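Local coordinates for protein N-acetylglucosamine-6-phosphate deacetylase (Thermotoga maritima, PDB 1O12) that probably removes the acetyl group from N-acetylglucosamine-6-phosphate as a metal-dependent amidohydrolase with one metal ion per subunit, at residues K103-K108 with L122-E127; R107-Y112 with D156-M161; V32-G37 with A351-L356; S329-C334 with R342-E347; D290-P293 with T299-G302. All blocks are in the same frame, centred on the assembly; numbering follows the deposited sequence.

Interaction 1: K103-K108 with L122-E127; sequences KEILRK and LGVHLE. With FE (Fe (III) ion), chain C.
Glu-127 OE2, at the far end of the strand on whose Val-124 Leu-106 packs, is gripped twice: the iron(III) ion binds it at 2.2 Å, and His-139 NE2 hydrogen-bonds to it. The other oxygen, Glu-127 OE1, stands 3.5 Å from the iron ion and pairs instead with His-61 NE2, so the carboxylate binds the metal through one atom while the second fixes its rotation. With CG anti to the backbone N (chi1 -159°) and the chain extended beyond it, the glutamate carries the carboxylate forward off the end of the strand; His-188 and His-209 complete the protein ligands.

Farther back, the contact between helix and strand is purely apolar and small. One methyl does most of the work: Leu-106 CD2 lies 3.7 Å from Val-124 CB. The same CD2 is 4.0 Å from Val-124 CG1 and 4.1 Å from Val-124 CG2, near-equal values that place it over the branch point of the valine. Ile-105 joins more loosely, its CG2 being 4.3 Å from Val-124 CG2. On the solvent side of the helix, Lys-108 NZ forms a salt bridge with Glu-104 OE1 at 3.2 Å, one turn back.

His-125 turns the opposite way from Val-124, into the interior, where its ring nitrogens bond to Pro-60 O and Thr-163 OG1. Val-124, on the other face of the strand, points to helix 99-115, which crosses from strand 87-93 to strand 121-127 in a beta-alpha-beta unit, with strand 159-164 flanking the latter.

Interaction 2: R107-Y112 with D156-M161; sequences RKARDY and DSPAKM
Arg-110 and Pro-158 mark the closest backbone approach, their CA atoms 5.8 Å apart, where a turn of helix meets the loop that leads into strand 159-164. That loop reverses direction over a cis peptide bond before Pro-158. Ala-159 N donates to Asp-156 O at 2.7 Å across the bend, and the backbone angles of Ser-157 and Pro-158 fit a type VIa turn. Asp-156 braces the same bend with its side chain, OD2 accepting from Ser-157 N at 2.6 Å from above the carboxylate plane.

The turn pushes the proline ring out against the helix. Pro-158 CG lies 3.7 Å from Arg-110 N, so the ring touches the helix backbone itself as well as side chains. Beside it, Pro-158 CD meets Arg-110 CB at 3.7 Å, and Ala-109 CB approaches Pro-158 CG at 4.0 Å from the buried side. Only the root of the arginine takes part: its chain bends at chi3 (61°) and carries the guanidinium away from the loop, back along the helix surface. There it holds Asp-111 OD1 side-on with two nitrogens. The NH2 bond is short and fairly straight (2.8 Å, 162°), whereas NE to the same OD1 is longer and more bent (3.2 Å, 139°). OD1 lies in the guanidinium plane, which fixes how the flat group is turned.

Ala-109 and Pro-158 are buried, Ala-109 also resting on Val-124 and Phe-75, while Arg-110 forms the exposed margin. A helix laid over the start of an adjacent parallel strand in this way is characteristic of the TIM-barrel fold of the amidohydrolases.

Interaction 3: V32-G37 with A351-L356; sequences VEIEEG and ADLVLL
Ile-34 meets Ala-351 and Leu-353 at the dense centre of this contact, each through a different branch. Its CG2 methyl presses on Ala-351 CB at 3.5 Å. The longer branch reaches on toward the leucine, and the two side chains touch tip to tip, Ile-34 CD1 lying 3.5 Å from Leu-353 CD1. With CG1 anti to the carbonyl carbon (chi1 -52°), the isoleucine spreads both arms toward the same partner segment, and CD1 still passes 4.0 Å from Ala-351 CB. Cutting Ile-34 back to an alanine would probably open a gap beside Leu-353 CD1 and leave Ala-351 CB with less to pack on.

One polar bond fastens the end of the patch. Ala-351 N donates to Gly-37 O at 2.8 Å and almost straight (175°), although the donor lies 53° above the carbonyl plane. Gly-37 belongs to the tight turn, with Glu-36 also at positive phi, that joins strands 26-35 and 38-44 into a beta hairpin. The contact therefore ties an N-terminal hairpin to a segment more than 300 residues later, consistent with the small beta domain that amidohydrolases build from both ends of the chain beside the barrel.

Away from this core the fit slackens. Val-32 CG1 comes no nearer than 4.8 Å to Leu-353 CD1. Glu-33 forms a salt bridge with Lys-41 on the other face of the strand; the CB bonds of Glu-35 and of Glu-36 in the turn point away, and both residues are exposed. Asp-352 is buried but takes no part; its carboxylate is held by Lys-367 in a salt bridge and by Glu-368 N.

Interaction 4: S329-C334 with R342-E347; sequences SSYNSC and RGRIAE
Gly-343 fits against the helix surface beside Tyr-331, with their CA atoms 4.3 Å apart, and three side chains of the helix line the place where it rests. Cys-334 SG lies 3.5 Å from Gly-343 N and touches Arg-342 CB at the same distance; Ser-330 OG approaches Gly-343 CA at 3.7 Å. A beta carbon on Gly-343 would fall 2.9 Å from Cys-334 SG, and the positive phi of 70° also favours glycine.

Tyr-331 covers the next step of the loop. It holds CG anti to the backbone N (chi1 -176°), which lays the ring alongside Arg-344. Its CD1 meets Gly-343 O at 3.5 Å, and its CE1 lies 3.9 Å from Arg-344 CD. The two side chains run in the same direction, yet ring and guanidinium planes stand 85° apart, so they do not stack. Swapping Tyr-331 for an alanine would probably remove the cover over Gly-343 O and Arg-344 CD, leaving the arginine to depend on Asp-22 and Ile-24.

Structurally, the loop leaves helix 322-336 of the TIM-barrel domain and runs on toward strand 353-356, folding back over the helix on the way.

Farther out, Asp-22 positions the loop, forming a salt bridge with Arg-344 NE and accepting from Ile-345 N. Pro-23 and Ile-24 pack on the tyrosine.

Interaction 5: D290-P293 with T299-G302; sequences DGVP and TLAG
Val-292 places CG1 anti to its backbone N (chi1 -176°), and Leu-300 sets CG anti to the carbonyl carbon (chi1 -73°); together these torsions bring Val-292 CG1 to 3.6 Å from Leu-300 CD2. The leucine side chain leaves its backbone obliquely to the partner segment, and CD2 makes the touch.

Next to this apolar touch, Ala-301 N donates to Pro-293 O at 2.8 Å. The bond is fairly straight (167°), but the donor sits well above the carbonyl plane. Ala-301 CB covers the same oxygen from 3.8 Å. The proline ring itself rests on two backbone carbonyls, Pro-293 CG lying 3.7 Å from both Ala-301 O and Gly-302 O. Gly-302 adopts a backbone conformation in which a side chain would collide with the preceding carbonyl.

Leu-300, Ala-301 and Gly-302 are predicted to bind substrate. Gly-302 comes within about 3 Å of the side chain of Asp-267, the predicted proton donor and acceptor, and Leu-300 within about 4 Å of His-244, so the contact probably shapes the pocket wall.

Strand 292-294 is an outermost strand of the antiparallel sheet 278-280, 285-289, 292-294; its Pro-293 packs on Val-286 and Val-288 of strand 285-289 and bonds to the loop that runs on to helix 307-318.

Interactions 1 and 2 are neighbours on helix 99-115, their centres 5 Å apart. Strand pairing joins them, with Val-124 O 2.8 Å from Lys-160 N, so one helix covers two adjacent barrel strands. Interactions 3 and 4, centred 12 Å apart, lie where the barrel meets the small beta domain; Ile-345 CG1 of the loop packs on Leu-353 CD2 at 3.6 Å. Interaction 5 lies across the chain's centre from interactions 3 and 4, its centre about 35 Å from that of interaction 3. Interactions 1 and 5, centres 24 Å apart, are the two that reach the active site: interaction 1 supplies the metal ligand Glu-127, while Gly-302 of interaction 5 lies about 7 Å from the iron ion.

Interaction 1: K103-K108 with L122-E127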
# COMPACT_ATOMS: atom_id res chain seq x y z
N LYS A 103 31.73 21.51 -2.63
CA LYS A 103 33.09 21.34 -2.09
C LYS A 103 33.28 22.20 -0.86
O LYS A 103 33.90 21.76 0.10
CB LYS A 103 34.16 21.71 -3.12
CG LYS A 103 34.19 20.85 -4.39
CD LYS A 103 35.64 20.57 -4.84
CE LYS A 103 36.47 21.87 -4.97
NZ LYS A 103 37.97 21.68 -4.88
N GLU A 104 32.74 23.42 -0.89
CA GLU A 104 32.86 24.34 0.24
C GLU A 104 32.04 23.88 1.44
O GLU A 104 32.46 24.03 2.59
CB GLU A 104 32.42 25.75 -0.16
CG GLU A 104 32.58 26.81 0.96
CD GLU A 104 31.30 27.63 1.21
OE1 GLU A 104 31.24 28.42 2.19
OE2 GLU A 104 30.33 27.48 0.42
N ILE A 105 30.86 23.32 1.20
CA ILE A 105 30.04 22.86 2.31
C ILE A 105 30.66 21.61 2.93
O ILE A 105 30.72 21.47 4.16
CB ILE A 105 28.60 22.63 1.86
CG1 ILE A 105 27.96 23.99 1.58
CG2 ILE A 105 27.82 21.88 2.95
CD1 ILE A 105 26.74 23.96 0.75
N LEU A 106 31.16 20.70 2.08
CA LEU A 106 31.81 19.50 2.58
C LEU A 106 33.08 19.90 3.35
O LEU A 106 33.40 19.33 4.40
CB LEU A 106 32.15 18.57 1.42
CG LEU A 106 30.93 17.88 0.78
CD1 LEU A 106 31.38 17.06 -0.43
CD2 LEU A 106 30.23 16.95 1.82
N ARG A 107 33.78 20.92 2.86
CA ARG A 107 35.02 21.36 3.48
C ARG A 107 34.83 21.98 4.86
O ARG A 107 35.59 21.69 5.79
CB ARG A 107 35.73 22.35 2.54
CG ARG A 107 37.11 22.80 2.97
CD ARG A 107 37.76 23.65 1.87
NE ARG A 107 36.96 24.84 1.53
CZ ARG A 107 36.43 25.09 0.33
NH1 ARG A 107 36.60 24.24 -0.70
NH2 ARG A 107 35.71 26.20 0.16
N LYS A 108 33.81 22.83 5.00
CA LYS A 108 33.55 23.45 6.29
C LYS A 108 32.96 22.48 7.32
O LYS A 108 33.17 22.63 8.53
CB LYS A 108 32.63 24.63 6.11
CG LYS A 108 33.26 25.82 5.39
CD LYS A 108 32.28 27.00 5.47
CE LYS A 108 32.77 28.23 4.71
NZ LYS A 108 31.98 29.44 5.12
N LEU A 122 26.97 14.41 11.99
CA LEU A 122 27.58 13.22 11.44
C LEU A 122 28.21 13.55 10.10
O LEU A 122 29.20 12.98 9.70
CB LEU A 122 26.53 12.15 11.23
CG LEU A 122 26.89 10.65 11.29
CD1 LEU A 122 26.30 9.94 10.09
CD2 LEU A 122 28.36 10.43 11.41
N GLY A 123 27.61 14.49 9.40
CA GLY A 123 28.14 14.85 8.11
C GLY A 123 27.15 15.61 7.26
O GLY A 123 26.29 16.37 7.76
N VAL A 124 27.24 15.37 5.96
CA VAL A 124 26.40 16.07 5.02
C VAL A 124 25.56 15.16 4.16
O VAL A 124 26.05 14.15 3.66
CB VAL A 124 27.28 16.97 4.12
CG1 VAL A 124 26.47 17.52 2.93
CG2 VAL A 124 27.84 18.10 4.97
N HIS A 125 24.29 15.52 4.00
CA HIS A 125 23.36 14.76 3.16
C HIS A 125 23.18 15.61 1.91
O HIS A 125 22.67 16.75 1.96
CB HIS A 125 22.01 14.54 3.86
CG HIS A 125 20.96 13.92 2.99
ND1 HIS A 125 19.72 13.56 3.48
CD2 HIS A 125 20.95 13.62 1.67
CE1 HIS A 125 18.99 13.08 2.49
NE2 HIS A 125 19.71 13.10 1.38
N LEU A 126 23.66 15.05 0.80
CA LEU A 126 23.61 15.73 -0.48
C LEU A 126 22.33 15.35 -1.22
O LEU A 126 22.26 14.29 -1.88
CB LEU A 126 24.86 15.39 -1.31
CG LEU A 126 26.26 15.75 -0.77
CD1 LEU A 126 27.34 15.09 -1.60
CD2 LEU A 126 26.46 17.24 -0.80
N GLU A 127 21.32 16.21 -1.08
CA GLU A 127 20.04 16.03 -1.74
C GLU A 127 20.16 16.77 -3.06
O GLU A 127 20.11 17.99 -3.10
CB GLU A 127 18.90 16.64 -0.92
CG GLU A 127 17.53 16.06 -1.26
CD GLU A 127 16.39 16.98 -0.90
OE1 GLU A 127 16.28 17.43 0.26
OE2 GLU A 127 15.57 17.26 -1.79
FE FE C . 13.38 17.16 -1.63

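Interaction 2: R107-Y112 with D156-M161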
# COMPACT_ATOMS: atom_id res chain seq x y z
N ARG A 107 33.78 20.92 2.86
CA ARG A 107 35.02 21.36 3.48
C ARG A 107 34.83 21.98 4.86
O ARG A 107 35.59 21.69 5.79
CB ARG A 107 35.73 22.35 2.54
CG ARG A 107 37.11 22.80 2.97
CD ARG A 107 37.76 23.65 1.87
NE ARG A 107 36.96 24.84 1.53
CZ ARG A 107 36.43 25.09 0.33
NH1 ARG A 107 36.60 24.24 -0.70
NH2 ARG A 107 35.71 26.20 0.16
N LYS A 108 33.81 22.83 5.00
CA LYS A 108 33.55 23.45 6.29
C LYS A 108 32.96 22.48 7.32
O LYS A 108 33.17 22.63 8.53
CB LYS A 108 32.63 24.63 6.11
CG LYS A 108 33.26 25.82 5.39
CD LYS A 108 32.28 27.00 5.47
CE LYS A 108 32.77 28.23 4.71
NZ LYS A 108 31.98 29.44 5.12
N ALA A 109 32.22 21.49 6.84
CA ALA A 109 31.65 20.52 7.76
C ALA A 109 32.81 19.65 8.27
O ALA A 109 32.88 19.31 9.47
CB ALA A 109 30.59 19.66 7.04
N ARG A 110 33.73 19.31 7.36
CA ARG A 110 34.91 18.51 7.70
C ARG A 110 35.74 19.25 8.76
O ARG A 110 36.21 18.63 9.72
CB ARG A 110 35.78 18.28 6.45
CG ARG A 110 37.04 17.37 6.66
CD ARG A 110 38.15 17.71 5.62
NE ARG A 110 38.60 19.11 5.75
CZ ARG A 110 39.28 19.79 4.83
NH1 ARG A 110 39.62 19.23 3.68
NH2 ARG A 110 39.59 21.06 5.04
N ASP A 111 35.91 20.56 8.60
CA ASP A 111 36.68 21.33 9.56
C ASP A 111 35.91 21.46 10.87
O ASP A 111 36.49 21.47 11.97
CB ASP A 111 36.99 22.75 9.04
CG ASP A 111 37.89 22.77 7.82
OD1 ASP A 111 38.63 21.78 7.57
OD2 ASP A 111 37.88 23.79 7.11
N TYR A 112 34.59 21.58 10.74
CA TYR A 112 33.74 21.71 11.90
C TYR A 112 33.77 20.42 12.71
O TYR A 112 33.71 20.45 13.94
CB TYR A 112 32.31 22.01 11.47
CG TYR A 112 31.39 22.21 12.65
CD1 TYR A 112 31.31 23.44 13.28
CD2 TYR A 112 30.64 21.14 13.18
CE1 TYR A 112 30.52 23.63 14.39
CE2 TYR A 112 29.84 21.32 14.29
CZ TYR A 112 29.78 22.57 14.90
OH TYR A 112 28.96 22.80 16.01
N ASP A 156 32.94 12.63 -0.93
CA ASP A 156 33.52 11.71 0.03
C ASP A 156 33.31 12.32 1.43
O ASP A 156 32.65 13.35 1.57
CB ASP A 156 35.03 11.55 -0.27
CG ASP A 156 35.64 10.28 0.36
OD1 ASP A 156 36.78 9.92 -0.04
OD2 ASP A 156 34.99 9.65 1.24
N SER A 157 33.89 11.69 2.45
CA SER A 157 33.74 12.19 3.80
C SER A 157 34.01 13.67 3.71
O SER A 157 34.98 14.07 3.06
CB SER A 157 34.73 11.50 4.74
OG SER A 157 34.29 11.56 6.08
N PRO A 158 33.22 14.51 4.39
CA PRO A 158 32.10 14.12 5.25
C PRO A 158 30.69 13.89 4.65
O PRO A 158 29.69 14.04 5.34
CB PRO A 158 32.10 15.22 6.31
CG PRO A 158 32.43 16.42 5.51
CD PRO A 158 33.55 15.93 4.58
N ALA A 159 30.60 13.55 3.38
CA ALA A 159 29.29 13.26 2.83
C ALA A 159 28.90 11.94 3.51
O ALA A 159 29.75 11.06 3.69
CB ALA A 159 29.36 13.06 1.32
N LYS A 160 27.63 11.79 3.87
CA LYS A 160 27.20 10.57 4.53
C LYS A 160 26.02 9.95 3.85
O LYS A 160 25.76 8.77 3.99
CB LYS A 160 26.85 10.85 5.99
CG LYS A 160 28.07 11.19 6.83
CD LYS A 160 29.06 10.04 6.91
CE LYS A 160 30.39 10.45 7.56
NZ LYS A 160 31.44 9.38 7.54
N MSE A 161 25.30 10.76 3.08
CA MSE A 161 24.11 10.29 2.41
C MSE A 161 23.91 11.07 1.12
O MSE A 161 24.34 12.21 1.00
CB MSE A 161 22.90 10.47 3.32
CG MSE A 161 21.65 9.89 2.76
SE MSE A 161 20.20 9.86 4.05
CE MSE A 161 20.72 8.36 5.16

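Interaction 3: V32-G37 with A351-L356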
# COMPACT_ATOMS: atom_id res chain seq x y z
N VAL A 32 19.36 3.72 34.29
CA VAL A 32 20.41 3.60 33.29
C VAL A 32 21.68 4.25 33.85
O VAL A 32 21.63 5.34 34.43
CB VAL A 32 20.03 4.27 31.92
CG1 VAL A 32 21.20 4.16 30.93
CG2 VAL A 32 18.80 3.62 31.33
N GLU A 33 22.80 3.56 33.68
CA GLU A 33 24.08 4.01 34.19
C GLU A 33 25.03 4.38 33.06
O GLU A 33 25.33 3.57 32.18
CB GLU A 33 24.70 2.91 35.03
CG GLU A 33 25.49 3.39 36.23
CD GLU A 33 25.85 2.24 37.16
OE1 GLU A 33 26.66 1.36 36.75
OE2 GLU A 33 25.31 2.20 38.30
N ILE A 34 25.52 5.61 33.13
CA ILE A 34 26.43 6.20 32.16
C ILE A 34 27.82 6.48 32.71
O ILE A 34 27.97 7.20 33.70
CB ILE A 34 25.87 7.51 31.66
CG1 ILE A 34 24.43 7.31 31.19
CG2 ILE A 34 26.77 8.06 30.57
CD1 ILE A 34 23.77 8.55 30.68
N GLU A 35 28.83 5.91 32.05
CA GLU A 35 30.23 6.06 32.43
C GLU A 35 30.98 6.67 31.23
O GLU A 35 31.14 6.04 30.19
CB GLU A 35 30.83 4.69 32.81
CG GLU A 35 32.28 4.69 33.37
CD GLU A 35 32.67 3.36 34.06
OE1 GLU A 35 32.60 2.30 33.39
OE2 GLU A 35 33.05 3.38 35.27
N GLU A 36 31.40 7.92 31.39
CA GLU A 36 32.10 8.64 30.33
C GLU A 36 31.53 8.31 28.95
O GLU A 36 32.12 7.56 28.17
CB GLU A 36 33.60 8.32 30.37
CG GLU A 36 34.47 9.42 29.77
CD GLU A 36 35.96 9.15 29.88
OE1 GLU A 36 36.43 8.13 29.29
OE2 GLU A 36 36.67 9.95 30.55
N GLY A 37 30.36 8.88 28.68
CA GLY A 37 29.70 8.70 27.39
C GLY A 37 29.29 7.31 26.96
O GLY A 37 28.88 7.11 25.82
N ALA A 351 26.15 6.79 25.09
CA ALA A 351 25.11 7.46 25.83
C ALA A 351 24.52 8.71 25.15
O ALA A 351 24.68 9.82 25.63
CB ALA A 351 25.59 7.80 27.24
N ASP A 352 23.87 8.52 24.00
CA ASP A 352 23.19 9.65 23.35
C ASP A 352 21.73 9.36 23.74
O ASP A 352 21.12 8.38 23.28
CB ASP A 352 23.38 9.64 21.82
CG ASP A 352 24.81 10.06 21.40
OD1 ASP A 352 25.58 10.55 22.26
OD2 ASP A 352 25.16 9.90 20.20
N LEU A 353 21.18 10.20 24.61
CA LEU A 353 19.84 9.96 25.11
C LEU A 353 18.97 11.20 25.20
O LEU A 353 19.47 12.32 25.22
CB LEU A 353 19.93 9.36 26.50
CG LEU A 353 20.83 8.16 26.72
CD1 LEU A 353 21.29 8.13 28.18
CD2 LEU A 353 20.08 6.90 26.34
N VAL A 354 17.66 10.98 25.24
CA VAL A 354 16.74 12.09 25.40
C VAL A 354 15.71 11.70 26.46
O VAL A 354 15.13 10.61 26.43
CB VAL A 354 16.02 12.46 24.08
CG1 VAL A 354 15.30 11.25 23.49
CG2 VAL A 354 15.06 13.63 24.32
N LEU A 355 15.51 12.59 27.43
CA LEU A 355 14.52 12.36 28.48
C LEU A 355 13.29 13.21 28.14
O LEU A 355 13.44 14.37 27.77
CB LEU A 355 15.07 12.77 29.84
CG LEU A 355 14.16 12.36 31.01
CD1 LEU A 355 14.27 10.83 31.24
CD2 LEU A 355 14.58 13.13 32.26
N LEU A 356 12.09 12.64 28.27
CA LEU A 356 10.86 13.35 27.94
C LEU A 356 9.78 13.22 29.01
O LEU A 356 9.85 12.32 29.85
CB LEU A 356 10.31 12.81 26.63
CG LEU A 356 11.36 12.59 25.54
CD1 LEU A 356 11.98 11.20 25.64
CD2 LEU A 356 10.71 12.81 24.19

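Interaction 4: S329-C334 with R342-E347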
# COMPACT_ATOMS: atom_id res chain seq x y z
N SER A 329 12.41 7.12 15.13
CA SER A 329 13.08 8.37 15.48
C SER A 329 14.59 8.26 15.61
O SER A 329 15.27 9.27 15.61
CB SER A 329 12.50 8.99 16.75
OG SER A 329 12.74 8.15 17.86
N SER A 330 15.14 7.06 15.73
CA SER A 330 16.60 6.95 15.81
C SER A 330 17.21 5.62 15.36
O SER A 330 18.11 5.61 14.53
CB SER A 330 17.11 7.28 17.24
OG SER A 330 16.96 6.18 18.14
N TYR A 331 16.73 4.52 15.90
CA TYR A 331 17.30 3.22 15.56
C TYR A 331 17.36 2.90 14.06
O TYR A 331 18.40 2.45 13.57
CB TYR A 331 16.56 2.10 16.31
CG TYR A 331 17.15 0.74 16.07
CD1 TYR A 331 18.44 0.43 16.52
CD2 TYR A 331 16.45 -0.23 15.37
CE1 TYR A 331 19.02 -0.81 16.27
CE2 TYR A 331 17.00 -1.48 15.12
CZ TYR A 331 18.29 -1.76 15.57
OH TYR A 331 18.84 -2.99 15.32
N ASN A 332 16.27 3.11 13.32
CA ASN A 332 16.30 2.82 11.91
C ASN A 332 17.41 3.59 11.16
O ASN A 332 18.13 3.00 10.37
CB ASN A 332 14.92 3.08 11.27
CG ASN A 332 13.84 2.09 11.78
OD1 ASN A 332 14.16 1.00 12.29
ND2 ASN A 332 12.56 2.45 11.62
N SER A 333 17.60 4.87 11.45
CA SER A 333 18.65 5.63 10.76
C SER A 333 20.00 5.10 11.17
O SER A 333 20.89 4.94 10.35
CB SER A 333 18.62 7.11 11.15
OG SER A 333 17.36 7.68 10.91
N CYS A 334 20.15 4.84 12.46
CA CYS A 334 21.40 4.34 12.96
C CYS A 334 21.79 3.09 12.20
O CYS A 334 22.95 2.91 11.85
CB CYS A 334 21.31 4.04 14.46
SG CYS A 334 21.38 5.49 15.53
N ARG A 342 24.73 3.35 18.61
CA ARG A 342 23.82 4.48 18.79
C ARG A 342 22.41 3.91 18.60
O ARG A 342 22.27 2.77 18.18
CB ARG A 342 24.11 5.53 17.72
CG ARG A 342 24.38 6.93 18.21
CD ARG A 342 25.69 7.03 18.94
NE ARG A 342 26.85 6.80 18.07
CZ ARG A 342 27.20 7.59 17.05
NH1 ARG A 342 26.47 8.66 16.76
NH2 ARG A 342 28.29 7.31 16.34
N GLY A 343 21.39 4.69 18.91
CA GLY A 343 20.01 4.25 18.73
C GLY A 343 19.57 3.16 19.68
O GLY A 343 18.61 2.43 19.43
N ARG A 344 20.27 3.04 20.80
CA ARG A 344 19.96 2.02 21.77
C ARG A 344 20.20 2.52 23.18
O ARG A 344 20.90 3.51 23.41
CB ARG A 344 20.87 0.80 21.54
CG ARG A 344 20.73 0.10 20.18
CD ARG A 344 19.42 -0.65 20.11
NE ARG A 344 19.25 -1.66 21.15
CZ ARG A 344 19.95 -2.80 21.25
NH1 ARG A 344 20.90 -3.09 20.36
NH2 ARG A 344 19.67 -3.67 22.23
N ILE A 345 19.57 1.82 24.12
CA ILE A 345 19.75 2.06 25.54
C ILE A 345 20.02 0.65 26.02
O ILE A 345 19.14 -0.01 26.56
CB ILE A 345 18.50 2.56 26.29
CG1 ILE A 345 18.08 3.95 25.78
CG2 ILE A 345 18.85 2.66 27.80
CD1 ILE A 345 16.96 4.60 26.63
N ALA A 346 21.24 0.21 25.77
CA ALA A 346 21.71 -1.11 26.15
C ALA A 346 23.18 -1.03 26.57
O ALA A 346 23.95 -0.20 26.09
CB ALA A 346 21.55 -2.08 24.95
N GLU A 347 23.58 -1.91 27.47
CA GLU A 347 24.95 -1.92 27.93
C GLU A 347 25.96 -2.07 26.80
O GLU A 347 25.83 -2.93 25.93
CB GLU A 347 25.12 -3.04 28.96
CG GLU A 347 24.59 -2.60 30.30
CD GLU A 347 24.38 -3.75 31.27
OE1 GLU A 347 25.18 -4.72 31.20
OE2 GLU A 347 23.43 -3.65 32.10

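Interaction 5: D290-P293 with T299-G302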
# COMPACT_ATOMS: atom_id res chain seq x y z
N ASP A 290 1.27 30.23 7.65
CA ASP A 290 0.84 29.25 8.65
C ASP A 290 1.82 28.11 8.86
O ASP A 290 1.41 26.97 9.09
CB ASP A 290 -0.53 28.67 8.28
CG ASP A 290 -1.67 29.52 8.79
OD1 ASP A 290 -1.78 29.69 10.02
OD2 ASP A 290 -2.46 30.00 7.94
N GLY A 291 3.11 28.40 8.75
CA GLY A 291 4.11 27.36 8.97
C GLY A 291 4.40 26.51 7.76
O GLY A 291 5.40 25.80 7.73
N VAL A 292 3.53 26.58 6.76
CA VAL A 292 3.72 25.80 5.55
C VAL A 292 4.50 26.61 4.52
O VAL A 292 4.00 27.60 3.96
CB VAL A 292 2.38 25.39 4.94
CG1 VAL A 292 2.62 24.48 3.73
CG2 VAL A 292 1.54 24.69 6.01
N PRO A 293 5.75 26.22 4.27
CA PRO A 293 6.52 26.97 3.29
C PRO A 293 6.33 26.39 1.89
O PRO A 293 6.42 25.18 1.68
CB PRO A 293 7.96 26.82 3.79
CG PRO A 293 7.96 25.42 4.33
CD PRO A 293 6.61 25.29 5.03
N THR A 299 4.22 24.76 -4.77
CA THR A 299 5.03 23.59 -4.40
C THR A 299 5.55 23.65 -2.96
O THR A 299 6.09 24.67 -2.55
CB THR A 299 6.26 23.44 -5.30
OG1 THR A 299 5.85 23.46 -6.67
CG2 THR A 299 7.01 22.14 -5.00
N LEU A 300 5.40 22.56 -2.21
CA LEU A 300 5.93 22.55 -0.86
C LEU A 300 7.44 22.77 -0.97
O LEU A 300 8.08 22.22 -1.87
CB LEU A 300 5.65 21.22 -0.16
CG LEU A 300 4.19 20.98 0.25
CD1 LEU A 300 4.04 19.53 0.72
CD2 LEU A 300 3.76 21.99 1.32
N ALA A 301 7.99 23.59 -0.07
CA ALA A 301 9.42 23.87 -0.06
C ALA A 301 10.04 23.52 1.29
O ALA A 301 10.57 24.40 1.96
CB ALA A 301 9.65 25.34 -0.37
N GLY A 302 10.00 22.23 1.67
CA GLY A 302 10.55 21.81 2.95
C GLY A 302 9.46 21.88 4.01
O GLY A 302 8.28 21.75 3.67